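Local coordinates for protein sortase (PDB 5UTT) that probably acts as a sortase-family cysteine transpeptidase, cleaving the sorting signals of surface proteins and joining these proteins to the cell envelope or to pili, at residues 118-121 / 122-126; 129-132 / 133-136; 66-69 / 70-74; 87-90 / 91-94. All coordinates share one frame; numbering follows the deposited sequence.

Contact 1 (118-121 / 122-126); sequences ELVK and PEQVE
The side-chain amide of Gln124 lies against Val120, its OE1 3.4 Å from Val120 CB and its NE2 beside Val120 CG1, the two side chains crossing obliquely. The amide is carried there by a chain that leaves with CG anti to the carbonyl carbon (chi1 -71°) and then runs straight out, back toward the end of the strand. Its oxygen takes the N-H of Lys121: Lys121 N to Gln124 OE1 is 2.9 Å with a fairly straight 159° at the hydrogen, although the donor is tilted from the amide carbonyl plane. A second bond returns between the same residues, Gln124 N to Lys121 O at 2.9 Å, with the donor well above the carbonyl plane. Lys121 is thus held through both its N-H and its C=O, and glutamine is long enough to bring an acceptor back to the first while its own backbone supplies the donor for the second. The other end of the amide is held as well, since Gln124 NE2 gives a hydrogen to Glu126 OE2 at 3.2 Å in the plane of the amide, which limits its rotation. Lys121 bends its aliphatic chain past the oxygen, with CE 3.6 Å from Gln124 OE1. Pro122, whose ring fixes phi, suits the second place of the turn, and its side chain touches Arg162 of strand 161-174. The whole is a type I beta turn, Lys121 to Gln124, passing into an inverse gamma turn centred on Gln124, where strand 108-120 gives way to the β6/β7 loop of the sortase fold.

Contact 2 (129-132 / 133-136); sequences APVP and NQPD
Asn133 follows Pro132 as the third residue of a tight turn, its positive phi of 68° placing it in the left-handed region. Asparagine tolerates that region better than most residues, and the proline ring before it favours the second place. The N-H of Asn133 is hydrogen-bonded to the backbone of Glu126, and its side chain packs on Val127 and on His166 of strand 161-174. Next, Gln134 closes the turn: its N donates to Val131 O at 3.0 Å, with an angle of 152° at the hydrogen and the donor tilted from the carbonyl plane. The Gln134 side chain slants past Val131, its amide carbon CD 3.9 Å from Val131 CG1. Valine supplies this methyl because CG1 stands opposite the backbone N (chi1 -177°), which sets it beside the carbonyl carbon, where the amide of Gln134 passes. The carbonyl of Gln134 finds a further link through a water, which donates to Gln134 O at 2.8 Å and accepts from Val131 N at 2.9 Å, bridging the two arms of the turn beyond the direct bond. Pro135 follows, its CA 3.9 Å from the CB of Ala129, a buried residue whose small methyl allows the chain to lie close; the proline ring also packs on Glu126. Ala129 O accepts a hydrogen bond from Asn75 ND2. The arrangement is a type II beta turn from Val131 to Gln134, with proline and asparagine at its centre, within the β6/β7 loop, a segment that in related sortases borders the groove for the sorting signal.

Contact 3 (66-69 / 70-74); sequences NTQQ and LGEVG
Glu72 begins its contact at CB, which rests 3.2 Å from Gln69 O. From there CG leaves on the side away from the backbone N (chi1 -177°) and the chain stays extended, carrying the carboxylate back across the turn. At CD it comes 4.0 Å from Gln68 CG, the two side chains crossing at about a right angle with amide and carboxylate planes 71° apart. At the tip, OE1 takes the N-H of Gln69: Gln69 N to Glu72 OE1 is 2.9 Å and 170° at the hydrogen, the donor arriving almost end-on to the C-O bond. The same oxygen lies 3.5 Å from Gln68 CB, so it also packs against the Gln68 methylene. The backbone of Glu72 answers with N to Gln69 O at 2.9 Å. Gln69 curls its own chain the other way, and a water that donates to Gln69 OE1 accepts from Leu70 N at 2.9 Å. Gln68 sends its OE1 to the N-H of Asn75, and its backbone O accepts from His63 NE2. Leu70 suits the second place of the turn by burying its side chain on Tyr110 and Phe112 of strand 108-120, while Gly71 takes a positive phi that glycine accepts readily. This is a type II beta turn, Gln69 to Glu72, cinched by a side-chain carboxylate in the β3/β4 loop of the sortase barrel, just before strand 74-79.

Contact 4 (87-90 / 91-94); sequences NSFR and RIDL
A type I beta turn from Phe89 to Ile92, entered through an ST turn and left into a short 3-10 segment, sets this contact in the loop between strands 74-79 and 100-104. Ile92 N donates to Phe89 O at 3.1 Å, from well above the carbonyl plane. Just ahead, Ser88 OG accepts from Arg90 N at 3.1 Å, a job serine's short hydroxyl suits, and a water joins Ser88 O to Arg91 N. Phe89 CD2 stands 4.4 Å from Ile92 CD1; both apolar residues are buried on Thr148 of strand 142-150, Ile92 also on Trp163 and Val165 of strand 161-174. Arg91 bends at chi2 and chi3 (-84° and 74°), which swings its guanidinium back so that one face lies over Arg90 O, with CZ 3.4 Å from that oxygen. The same folding presents its edge to Asp93 in a side-on, two-nitrogen salt bridge: NE reaches Asp93 OD1, on the syn lone pair, at 2.9 Å, and NH2 meets Asp93 OD2 from above the carboxylate plane at 3.0 Å. Arg90 instead stretches straight out, its NE 3.7 Å from Arg91 NH1, the guanidinium planes 48° apart. Both cations also form salt bridges to Glu156, Arg90 NE to OE2 and Arg91 NH1 to OE1, which probably offsets their mutual repulsion. This turn is thus a type I turn running into a 3-10 segment in the β4/β5 connection of the sortase fold.

In the fold
All four contacts are tight turns in loops of one sortase domain, but their settings differ. Contacts 1 and 2 lie at the surface, in series along the β6/β7 connection, and touch through the backbone pair Glu126 and Asn133; contacts 3 and 4 are partly buried. Contact 3 adjoins contact 2 where Gln68 packs on Pro130; contact 2 thus links the β6/β7 loop to the β3/β4 loop, while contacts 1 and 3 do not touch. Contact 4 stands on the opposite side of the chain's centre from contact 3. Contacts 1 and 3 each tie a turn with a side-chain acceptor three residues on, amide or carboxylate; contact 2 relies on proline, asparagine and water, contact 4 on ion pairs beside apolar packing.

Contact 1 (118-121 / 122-126)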
ATOM      1  N   GLU A 118     -10.418   7.815   3.549  1.00 15.93           N
ATOM      2  CA  GLU A 118     -10.546   9.187   3.998  1.00 16.78           C
ATOM      3  C   GLU A 118     -10.226  10.108   2.848  1.00 16.14           C
ATOM      4  O   GLU A 118      -9.389   9.791   2.058  1.00 15.66           O
ATOM      5  CB  GLU A 118      -9.550   9.445   5.108  1.00 18.68           C
ATOM      6  CG  GLU A 118      -9.867   8.651   6.354  1.00 21.19           C
ATOM      7  CD  GLU A 118      -8.681   8.324   7.167  1.00 24.09           C
ATOM      8  OE1 GLU A 118      -7.527   8.578   6.738  1.00 25.90           O
ATOM      9  OE2 GLU A 118      -8.928   7.765   8.270  1.00 29.12           O
ATOM     10  N   LEU A 119     -10.907  11.249   2.802  1.00 16.45           N
ATOM     11  CA  LEU A 119     -10.474  12.400   2.011  1.00 16.69           C
ATOM     12  C   LEU A 119     -10.014  13.512   2.960  1.00 15.67           C
ATOM     13  O   LEU A 119     -10.820  13.985   3.787  1.00 15.99           O
ATOM     14  CB  LEU A 119     -11.610  12.958   1.151  1.00 18.08           C
ATOM     15  CG  LEU A 119     -11.695  12.364  -0.244  1.00 19.76           C
ATOM     16  CD1 LEU A 119     -12.891  12.920  -1.001  1.00 20.65           C
ATOM     17  CD2 LEU A 119     -10.402  12.623  -1.023  1.00 19.99           C
ATOM     18  N   VAL A 120      -8.754  13.900   2.845  1.00 14.52           N
ATOM     19  CA  VAL A 120      -8.093  14.864   3.752  1.00 14.42           C
ATOM     20  C   VAL A 120      -7.286  15.924   3.031  1.00 14.96           C
ATOM     21  O   VAL A 120      -6.902  15.740   1.866  1.00 15.18           O
ATOM     22  CB  VAL A 120      -7.178  14.186   4.793  1.00 14.10           C
ATOM     23  CG1 VAL A 120      -8.023  13.305   5.705  1.00 14.31           C
ATOM     24  CG2 VAL A 120      -6.079  13.362   4.164  1.00 13.90           C
ATOM     25  N   LYS A 121      -6.979  16.995   3.755  1.00 15.59           N
ATOM     26  CA  LYS A 121      -5.947  17.949   3.303  1.00 16.12           C
ATOM     27  C   LYS A 121      -4.549  17.332   3.493  1.00 15.36           C
ATOM     28  O   LYS A 121      -4.314  16.517   4.411  1.00 14.12           O
ATOM     29  CB  LYS A 121      -6.064  19.268   4.068  1.00 17.68           C
ATOM     30  CG  LYS A 121      -7.282  20.079   3.689  1.00 20.34           C
ATOM     31  CD  LYS A 121      -7.546  21.176   4.726  1.00 22.72           C
ATOM     32  CE  LYS A 121      -8.240  20.629   5.974  1.00 24.24           C
ATOM     33  NZ  LYS A 121      -7.594  21.084   7.230  1.00 25.61           N
ATOM     34  N   PRO A 122      -3.584  17.695   2.626  1.00 14.27           N
ATOM     35  CA  PRO A 122      -2.293  17.023   2.708  1.00 14.61           C
ATOM     36  C   PRO A 122      -1.497  17.304   3.981  1.00 14.31           C
ATOM     37  O   PRO A 122      -0.458  16.718   4.158  1.00 15.44           O
ATOM     38  CB  PRO A 122      -1.520  17.549   1.462  1.00 14.88           C
ATOM     39  CG  PRO A 122      -2.332  18.706   0.988  1.00 14.90           C
ATOM     40  CD  PRO A 122      -3.727  18.512   1.415  1.00 14.52           C
ATOM     41  N   GLU A 123      -1.942  18.228   4.819  1.00 14.21           N
ATOM     42  CA  GLU A 123      -1.238  18.555   6.056  1.00 14.46           C
ATOM     43  C   GLU A 123      -1.751  17.654   7.180  1.00 14.33           C
ATOM     44  O   GLU A 123      -1.167  17.603   8.273  1.00 15.03           O
ATOM     45  CB  GLU A 123      -1.449  20.018   6.422  1.00 15.25           C
ATOM     46  CG  GLU A 123      -0.878  21.012   5.396  1.00 16.17           C
ATOM     47  CD  GLU A 123      -1.750  21.281   4.212  1.00 17.22           C
ATOM     48  OE1 GLU A 123      -2.965  20.948   4.244  1.00 18.26           O
ATOM     49  OE2 GLU A 123      -1.230  21.872   3.238  1.00 18.12           O
ATOM     50  N   GLN A 124      -2.829  16.934   6.901  1.00 14.33           N
ATOM     51  CA  GLN A 124      -3.446  16.022   7.897  1.00 14.70           C
ATOM     52  C   GLN A 124      -2.692  14.708   7.968  1.00 14.90           C
ATOM     53  O   GLN A 124      -3.212  13.660   7.588  1.00 14.26           O
ATOM     54  CB  GLN A 124      -4.900  15.771   7.524  1.00 15.52           C
ATOM     55  CG  GLN A 124      -5.779  16.970   7.750  1.00 16.28           C
ATOM     56  CD  GLN A 124      -7.232  16.684   7.508  1.00 17.10           C
ATOM     57  OE1 GLN A 124      -7.833  17.093   6.490  1.00 16.96           O
ATOM     58  NE2 GLN A 124      -7.836  15.971   8.460  1.00 17.72           N
ATOM     59  N   VAL A 125      -1.477  14.783   8.482  1.00 15.13           N
ATOM     60  CA  VAL A 125      -0.523  13.678   8.504  1.00 16.34           C
ATOM     61  C   VAL A 125      -0.914  12.575   9.498  1.00 16.31           C
ATOM     62  O   VAL A 125      -0.317  11.484   9.499  1.00 17.83           O
ATOM     63  CB  VAL A 125       0.897  14.181   8.832  1.00 16.80           C
ATOM     64  CG1 VAL A 125       1.336  15.245   7.849  1.00 17.26           C
ATOM     65  CG2 VAL A 125       1.006  14.687  10.261  1.00 17.54           C
ATOM     66  N   GLU A 126      -1.897  12.843  10.351  1.00 16.88           N
ATOM     67  CA  GLU A 126      -2.397  11.796  11.267  1.00 16.53           C
ATOM     68  C   GLU A 126      -2.876  10.537  10.492  1.00 15.37           C
ATOM     69  O   GLU A 126      -2.930   9.432  11.026  1.00 14.69           O
ATOM     70  CB  GLU A 126      -3.526  12.338  12.146  1.00 18.27           C
ATOM     71  CG  GLU A 126      -4.801  12.676  11.380  1.00 19.27           C
ATOM     72  CD  GLU A 126      -4.877  14.134  10.972  1.00 20.29           C
ATOM     73  OE1 GLU A 126      -3.846  14.867  10.989  1.00 19.81           O
ATOM     74  OE2 GLU A 126      -6.010  14.557  10.670  1.00 23.13           O
TER

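Contact 2 (129-132 / 133-136)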
ATOM      1  N   ALA A 129      -0.088   8.118  10.716  1.00 14.22           N
ATOM      2  CA  ALA A 129       0.476   7.812  12.022  1.00 14.88           C
ATOM      3  C   ALA A 129       0.497   6.294  12.220  1.00 14.92           C
ATOM      4  O   ALA A 129      -0.235   5.553  11.561  1.00 13.93           O
ATOM      5  CB  ALA A 129      -0.336   8.490  13.107  1.00 15.13           C
ATOM      6  N   PRO A 130       1.289   5.820  13.197  1.00 15.78           N
ATOM      7  CA  PRO A 130       1.373   4.393  13.504  1.00 15.90           C
ATOM      8  C   PRO A 130       0.018   3.776  13.730  1.00 15.89           C
ATOM      9  O   PRO A 130      -0.234   2.705  13.212  1.00 15.47           O
ATOM     10  CB  PRO A 130       2.202   4.369  14.776  1.00 16.01           C
ATOM     11  CG  PRO A 130       3.103   5.543  14.635  1.00 16.29           C
ATOM     12  CD  PRO A 130       2.317   6.603  13.892  1.00 15.80           C
ATOM     13  N   VAL A 131      -0.838   4.464  14.491  1.00 16.71           N
ATOM     14  CA  VAL A 131      -2.249   4.160  14.555  1.00 17.03           C
ATOM     15  C   VAL A 131      -2.989   5.175  13.665  1.00 16.82           C
ATOM     16  O   VAL A 131      -2.986   6.356  13.966  1.00 17.25           O
ATOM     17  CB  VAL A 131      -2.807   4.216  15.986  1.00 18.04           C
ATOM     18  CG1 VAL A 131      -4.280   3.824  15.986  1.00 18.58           C
ATOM     19  CG2 VAL A 131      -1.996   3.301  16.865  1.00 19.06           C
ATOM     20  N   PRO A 132      -3.594   4.700  12.560  1.00 16.96           N
ATOM     21  CA  PRO A 132      -4.265   5.586  11.603  1.00 17.51           C
ATOM     22  C   PRO A 132      -5.230   6.551  12.261  1.00 18.11           C
ATOM     23  O   PRO A 132      -6.075   6.120  13.065  1.00 18.12           O
ATOM     24  CB  PRO A 132      -5.015   4.606  10.700  1.00 16.86           C
ATOM     25  CG  PRO A 132      -4.156   3.414  10.675  1.00 17.38           C
ATOM     26  CD  PRO A 132      -3.563   3.317  12.061  1.00 17.21           C
ATOM     27  N   ASN A 133      -5.049   7.843  11.965  1.00 18.80           N
ATOM     28  CA  ASN A 133      -5.890   8.933  12.473  1.00 20.28           C
ATOM     29  C   ASN A 133      -5.774   9.205  13.981  1.00 21.22           C
ATOM     30  O   ASN A 133      -6.608   9.935  14.516  1.00 21.38           O
ATOM     31  CB  ASN A 133      -7.363   8.667  12.144  1.00 21.02           C
ATOM     32  CG  ASN A 133      -7.602   8.495  10.675  1.00 21.47           C
ATOM     33  OD1 ASN A 133      -6.961   9.126   9.863  1.00 21.58           O
ATOM     34  ND2 ASN A 133      -8.540   7.640  10.334  1.00 23.85           N
ATOM     35  N   GLN A 134      -4.772   8.634  14.662  1.00 21.60           N
ATOM     36  CA  GLN A 134      -4.608   8.822  16.114  1.00 23.32           C
ATOM     37  C   GLN A 134      -3.146   9.029  16.410  1.00 23.69           C
ATOM     38  O   GLN A 134      -2.441   8.085  16.750  1.00 23.86           O
ATOM     39  CB  GLN A 134      -5.120   7.607  16.873  1.00 24.21           C
ATOM     40  CG  GLN A 134      -6.556   7.262  16.571  1.00 24.79           C
ATOM     41  CD  GLN A 134      -7.054   6.121  17.420  1.00 26.84           C
ATOM     42  OE1 GLN A 134      -6.686   6.000  18.596  1.00 28.56           O
ATOM     43  NE2 GLN A 134      -7.881   5.258  16.831  1.00 28.39           N
ATOM     44  N   PRO A 135      -2.650  10.261  16.224  1.00 24.30           N
ATOM     45  CA  PRO A 135      -1.204  10.443  16.340  1.00 25.13           C
ATOM     46  C   PRO A 135      -0.620  10.181  17.731  1.00 26.50           C
ATOM     47  O   PRO A 135       0.560   9.896  17.843  1.00 27.40           O
ATOM     48  CB  PRO A 135      -0.993  11.907  15.931  1.00 25.45           C
ATOM     49  CG  PRO A 135      -2.316  12.554  16.100  1.00 24.15           C
ATOM     50  CD  PRO A 135      -3.339  11.502  15.836  1.00 24.37           C
ATOM     51  N   ASP A 136      -1.439  10.307  18.767  1.00 28.45           N
ATOM     52  CA  ASP A 136      -0.954  10.133  20.132  1.00 30.43           C
ATOM     53  C   ASP A 136      -0.904   8.673  20.585  1.00 28.01           C
ATOM     54  O   ASP A 136      -0.324   8.374  21.641  1.00 28.74           O
ATOM     55  CB  ASP A 136      -1.837  10.920  21.114  1.00 33.15           C
ATOM     56  CG  ASP A 136      -1.700  12.426  20.960  1.00 36.76           C
ATOM     57  OD1 ASP A 136      -1.004  13.030  21.808  1.00 41.19           O
ATOM     58  OD2 ASP A 136      -2.288  13.008  20.014  1.00 36.80           O
TER
HETATM   59  O   HOH W   1      -0.056   6.642  16.305  1.00 24.57           O

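Contact 3 (66-69 / 70-74)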
ATOM      1  N   ASN A  66       9.548   7.660   7.322  1.00 16.87           N
ATOM      2  CA  ASN A  66       9.417   7.727   8.788  1.00 18.51           C
ATOM      3  C   ASN A  66       8.245   6.928   9.330  1.00 17.70           C
ATOM      4  O   ASN A  66       7.944   6.977  10.543  1.00 19.65           O
ATOM      5  CB  ASN A  66       9.397   9.199   9.263  1.00 19.72           C
ATOM      6  CG  ASN A  66      10.769   9.878   9.126  1.00 21.47           C
ATOM      7  OD1 ASN A  66      11.811   9.222   9.124  1.00 21.29           O
ATOM      8  ND2 ASN A  66      10.768  11.200   8.996  1.00 23.53           N
ATOM      9  N   THR A  67       7.589   6.187   8.450  1.00 15.91           N
ATOM     10  CA  THR A  67       6.575   5.225   8.857  1.00 15.51           C
ATOM     11  C   THR A  67       7.188   3.841   9.035  1.00 14.80           C
ATOM     12  O   THR A  67       8.383   3.632   8.819  1.00 14.25           O
ATOM     13  CB  THR A  67       5.368   5.196   7.884  1.00 15.26           C
ATOM     14  OG1 THR A  67       5.728   4.616   6.624  1.00 14.88           O
ATOM     15  CG2 THR A  67       4.761   6.583   7.740  1.00 15.43           C
ATOM     16  N   GLN A  68       6.387   2.898   9.540  1.00 15.13           N
ATOM     17  CA  GLN A  68       6.901   1.596   9.916  1.00 14.93           C
ATOM     18  C   GLN A  68       7.195   0.707   8.708  1.00 15.39           C
ATOM     19  O   GLN A  68       6.769   0.988   7.558  1.00 14.45           O
ATOM     20  CB  GLN A  68       5.964   0.897  10.916  1.00 15.08           C
ATOM     21  CG  GLN A  68       6.040   1.499  12.289  1.00 15.32           C
ATOM     22  CD  GLN A  68       5.552   2.912  12.338  1.00 15.01           C
ATOM     23  OE1 GLN A  68       4.380   3.190  12.067  1.00 15.42           O
ATOM     24  NE2 GLN A  68       6.426   3.819  12.713  1.00 15.56           N
ATOM     25  N   GLN A  69       7.992  -0.331   8.942  1.00 15.85           N
ATOM     26  CA  GLN A  69       8.341  -1.259   7.890  1.00 16.61           C
ATOM     27  C   GLN A  69       7.190  -2.239   7.646  1.00 17.33           C
ATOM     28  O   GLN A  69       6.297  -2.433   8.491  1.00 17.36           O
ATOM     29  CB  GLN A  69       9.643  -2.000   8.202  1.00 17.48           C
ATOM     30  CG  GLN A  69      10.828  -1.122   8.568  1.00 17.95           C
ATOM     31  CD  GLN A  69      11.097  -0.003   7.560  1.00 18.30           C
ATOM     32  OE1 GLN A  69      10.968  -0.184   6.331  1.00 18.46           O
ATOM     33  NE2 GLN A  69      11.467   1.177   8.073  1.00 19.40           N
ATOM     34  N   LEU A  70       7.212  -2.853   6.467  1.00 16.95           N
ATOM     35  CA  LEU A  70       6.205  -3.826   6.093  1.00 17.76           C
ATOM     36  C   LEU A  70       6.223  -5.029   7.048  1.00 18.02           C
ATOM     37  O   LEU A  70       7.275  -5.636   7.327  1.00 18.50           O
ATOM     38  CB  LEU A  70       6.424  -4.265   4.652  1.00 17.95           C
ATOM     39  CG  LEU A  70       5.456  -5.288   4.085  1.00 18.23           C
ATOM     40  CD1 LEU A  70       4.015  -4.828   4.160  1.00 18.61           C
ATOM     41  CD2 LEU A  70       5.878  -5.593   2.651  1.00 18.22           C
ATOM     42  N   GLY A  71       5.052  -5.321   7.588  1.00 18.60           N
ATOM     43  CA  GLY A  71       4.916  -6.349   8.616  1.00 19.04           C
ATOM     44  C   GLY A  71       5.072  -5.886  10.041  1.00 19.71           C
ATOM     45  O   GLY A  71       4.698  -6.633  10.960  1.00 19.85           O
ATOM     46  N   GLU A  72       5.687  -4.717  10.255  1.00 18.76           N
ATOM     47  CA  GLU A  72       5.922  -4.197  11.600  1.00 19.02           C
ATOM     48  C   GLU A  72       4.646  -3.633  12.228  1.00 17.64           C
ATOM     49  O   GLU A  72       3.774  -3.029  11.561  1.00 17.08           O
ATOM     50  CB  GLU A  72       7.019  -3.123  11.555  1.00 19.77           C
ATOM     51  CG  GLU A  72       7.429  -2.528  12.879  1.00 21.10           C
ATOM     52  CD  GLU A  72       8.604  -1.575  12.760  1.00 22.55           C
ATOM     53  OE1 GLU A  72       8.806  -0.977  11.671  1.00 21.60           O
ATOM     54  OE2 GLU A  72       9.315  -1.384  13.788  1.00 23.15           O
ATOM     55  N   VAL A  73       4.504  -3.855  13.535  1.00 17.09           N
ATOM     56  CA  VAL A  73       3.430  -3.224  14.215  1.00 16.55           C
ATOM     57  C   VAL A  73       3.448  -1.681  14.029  1.00 15.15           C
ATOM     58  O   VAL A  73       4.418  -0.965  14.376  1.00 15.73           O
ATOM     59  CB  VAL A  73       3.405  -3.599  15.725  1.00 16.69           C
ATOM     60  CG1 VAL A  73       2.438  -2.702  16.450  1.00 17.17           C
ATOM     61  CG2 VAL A  73       3.043  -5.068  15.908  1.00 17.04           C
ATOM     62  N   GLY A  74       2.341  -1.167  13.514  1.00 14.53           N
ATOM     63  CA  GLY A  74       2.215   0.274  13.162  1.00 13.74           C
ATOM     64  C   GLY A  74       1.619   0.451  11.795  1.00 13.12           C
ATOM     65  O   GLY A  74       0.664  -0.246  11.440  1.00 13.05           O
TER
HETATM   66  O   HOH W   2       9.413  -2.263   4.661  1.00 17.40           O

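Contact 4 (87-90 / 91-94)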
ATOM      1  N   ASN A  87       1.204   1.519 -14.162  1.00 15.42           N
ATOM      2  CA  ASN A  87       0.858   1.299 -12.741  1.00 14.39           C
ATOM      3  C   ASN A  87       0.652   2.639 -12.086  1.00 13.52           C
ATOM      4  O   ASN A  87       1.460   3.543 -12.247  1.00 14.17           O
ATOM      5  CB  ASN A  87       1.966   0.559 -11.994  1.00 14.10           C
ATOM      6  CG  ASN A  87       1.963  -0.934 -12.252  1.00 14.30           C
ATOM      7  OD1 ASN A  87       0.940  -1.624 -12.015  1.00 14.38           O
ATOM      8  ND2 ASN A  87       3.113  -1.470 -12.647  1.00 14.07           N
ATOM      9  N   SER A  88      -0.401   2.758 -11.291  1.00 12.73           N
ATOM     10  CA  SER A  88      -0.750   3.995 -10.627  1.00 12.09           C
ATOM     11  C   SER A  88      -1.819   3.734  -9.564  1.00 11.73           C
ATOM     12  O   SER A  88      -2.377   2.659  -9.539  1.00 12.25           O
ATOM     13  CB  SER A  88      -1.370   4.960 -11.581  1.00 12.31           C
ATOM     14  OG  SER A  88      -2.668   4.501 -11.964  1.00 12.33           O
ATOM     15  N   PHE A  89      -2.196   4.750  -8.801  1.00 11.61           N
ATOM     16  CA  PHE A  89      -3.333   4.618  -7.826  1.00 11.36           C
ATOM     17  C   PHE A  89      -4.606   5.244  -8.448  1.00 11.80           C
ATOM     18  O   PHE A  89      -5.494   5.810  -7.777  1.00 11.52           O
ATOM     19  CB  PHE A  89      -2.977   5.286  -6.477  1.00 11.03           C
ATOM     20  CG  PHE A  89      -1.946   4.555  -5.633  1.00 10.68           C
ATOM     21  CD1 PHE A  89      -1.313   3.404  -6.078  1.00 10.90           C
ATOM     22  CD2 PHE A  89      -1.620   5.031  -4.373  1.00 10.49           C
ATOM     23  CE1 PHE A  89      -0.415   2.731  -5.275  1.00 10.94           C
ATOM     24  CE2 PHE A  89      -0.707   4.357  -3.579  1.00 10.36           C
ATOM     25  CZ  PHE A  89      -0.085   3.237  -4.037  1.00 10.70           C
ATOM     26  N   ARG A  90      -4.683   5.235  -9.786  1.00 12.53           N
ATOM     27  CA  ARG A  90      -5.777   5.891 -10.470  1.00 13.58           C
ATOM     28  C   ARG A  90      -7.136   5.538  -9.894  1.00 12.94           C
ATOM     29  O   ARG A  90      -8.006   6.421  -9.755  1.00 13.27           O
ATOM     30  CB  ARG A  90      -5.769   5.478 -11.934  1.00 14.82           C
ATOM     31  CG  ARG A  90      -6.817   6.180 -12.770  1.00 16.32           C
ATOM     32  CD  ARG A  90      -6.776   5.600 -14.166  1.00 17.69           C
ATOM     33  NE  ARG A  90      -7.550   6.384 -15.087  1.00 19.06           N
ATOM     34  CZ  ARG A  90      -7.775   6.041 -16.351  1.00 19.81           C
ATOM     35  NH1 ARG A  90      -7.279   4.901 -16.835  1.00 20.42           N
ATOM     36  NH2 ARG A  90      -8.499   6.834 -17.128  1.00 20.41           N
ATOM     37  N   ARG A  91      -7.332   4.258  -9.611  1.00 12.36           N
ATOM     38  CA  ARG A  91      -8.649   3.753  -9.287  1.00 11.57           C
ATOM     39  C   ARG A  91      -8.671   3.395  -7.833  1.00 11.67           C
ATOM     40  O   ARG A  91      -9.320   2.458  -7.448  1.00 11.07           O
ATOM     41  CB  ARG A  91      -9.097   2.621 -10.222  1.00 11.76           C
ATOM     42  CG  ARG A  91      -9.470   3.106 -11.620  1.00 11.98           C
ATOM     43  CD  ARG A  91     -10.908   3.609 -11.651  1.00 11.97           C
ATOM     44  NE  ARG A  91     -11.124   4.917 -10.998  1.00 12.22           N
ATOM     45  CZ  ARG A  91     -10.889   6.093 -11.564  1.00 12.40           C
ATOM     46  NH1 ARG A  91     -10.406   6.192 -12.820  1.00 12.87           N
ATOM     47  NH2 ARG A  91     -11.144   7.199 -10.876  1.00 12.51           N
ATOM     48  N   ILE A  92      -7.985   4.210  -7.028  1.00 11.51           N
ATOM     49  CA  ILE A  92      -8.043   4.072  -5.564  1.00 11.76           C
ATOM     50  C   ILE A  92      -9.481   4.106  -5.054  1.00 12.23           C
ATOM     51  O   ILE A  92      -9.782   3.541  -3.979  1.00 12.14           O
ATOM     52  CB  ILE A  92      -7.159   5.142  -4.900  1.00 11.60           C
ATOM     53  CG1 ILE A  92      -6.877   4.772  -3.428  1.00 11.67           C
ATOM     54  CG2 ILE A  92      -7.750   6.526  -5.047  1.00 11.73           C
ATOM     55  CD1 ILE A  92      -5.744   5.545  -2.800  1.00 11.78           C
ATOM     56  N   ASP A  93     -10.342   4.773  -5.806  1.00 12.66           N
ATOM     57  CA  ASP A  93     -11.759   4.986  -5.432  1.00 14.04           C
ATOM     58  C   ASP A  93     -12.610   3.722  -5.534  1.00 14.80           C
ATOM     59  O   ASP A  93     -13.751   3.742  -5.092  1.00 16.16           O
ATOM     60  CB  ASP A  93     -12.397   6.113  -6.249  1.00 15.02           C
ATOM     61  CG  ASP A  93     -12.286   5.888  -7.749  1.00 15.99           C
ATOM     62  OD1 ASP A  93     -11.728   4.876  -8.178  1.00 16.46           O
ATOM     63  OD2 ASP A  93     -12.805   6.729  -8.483  1.00 17.51           O
ATOM     64  N   LEU A  94     -12.067   2.623  -6.052  1.00 14.77           N
ATOM     65  CA  LEU A  94     -12.811   1.379  -6.192  1.00 14.66           C
ATOM     66  C   LEU A  94     -12.714   0.579  -4.921  1.00 14.84           C
ATOM     67  O   LEU A  94     -13.392  -0.396  -4.798  1.00 16.09           O
ATOM     68  CB  LEU A  94     -12.285   0.511  -7.326  1.00 14.76           C
ATOM     69  CG  LEU A  94     -12.324   1.110  -8.756  1.00 15.09           C
ATOM     70  CD1 LEU A  94     -11.720   0.066  -9.678  1.00 15.48           C
ATOM     71  CD2 LEU A  94     -13.722   1.481  -9.185  1.00 15.74           C
TER
HETATM   72  O   HOH W   3      -5.341   2.121  -9.847  1.00 14.64           O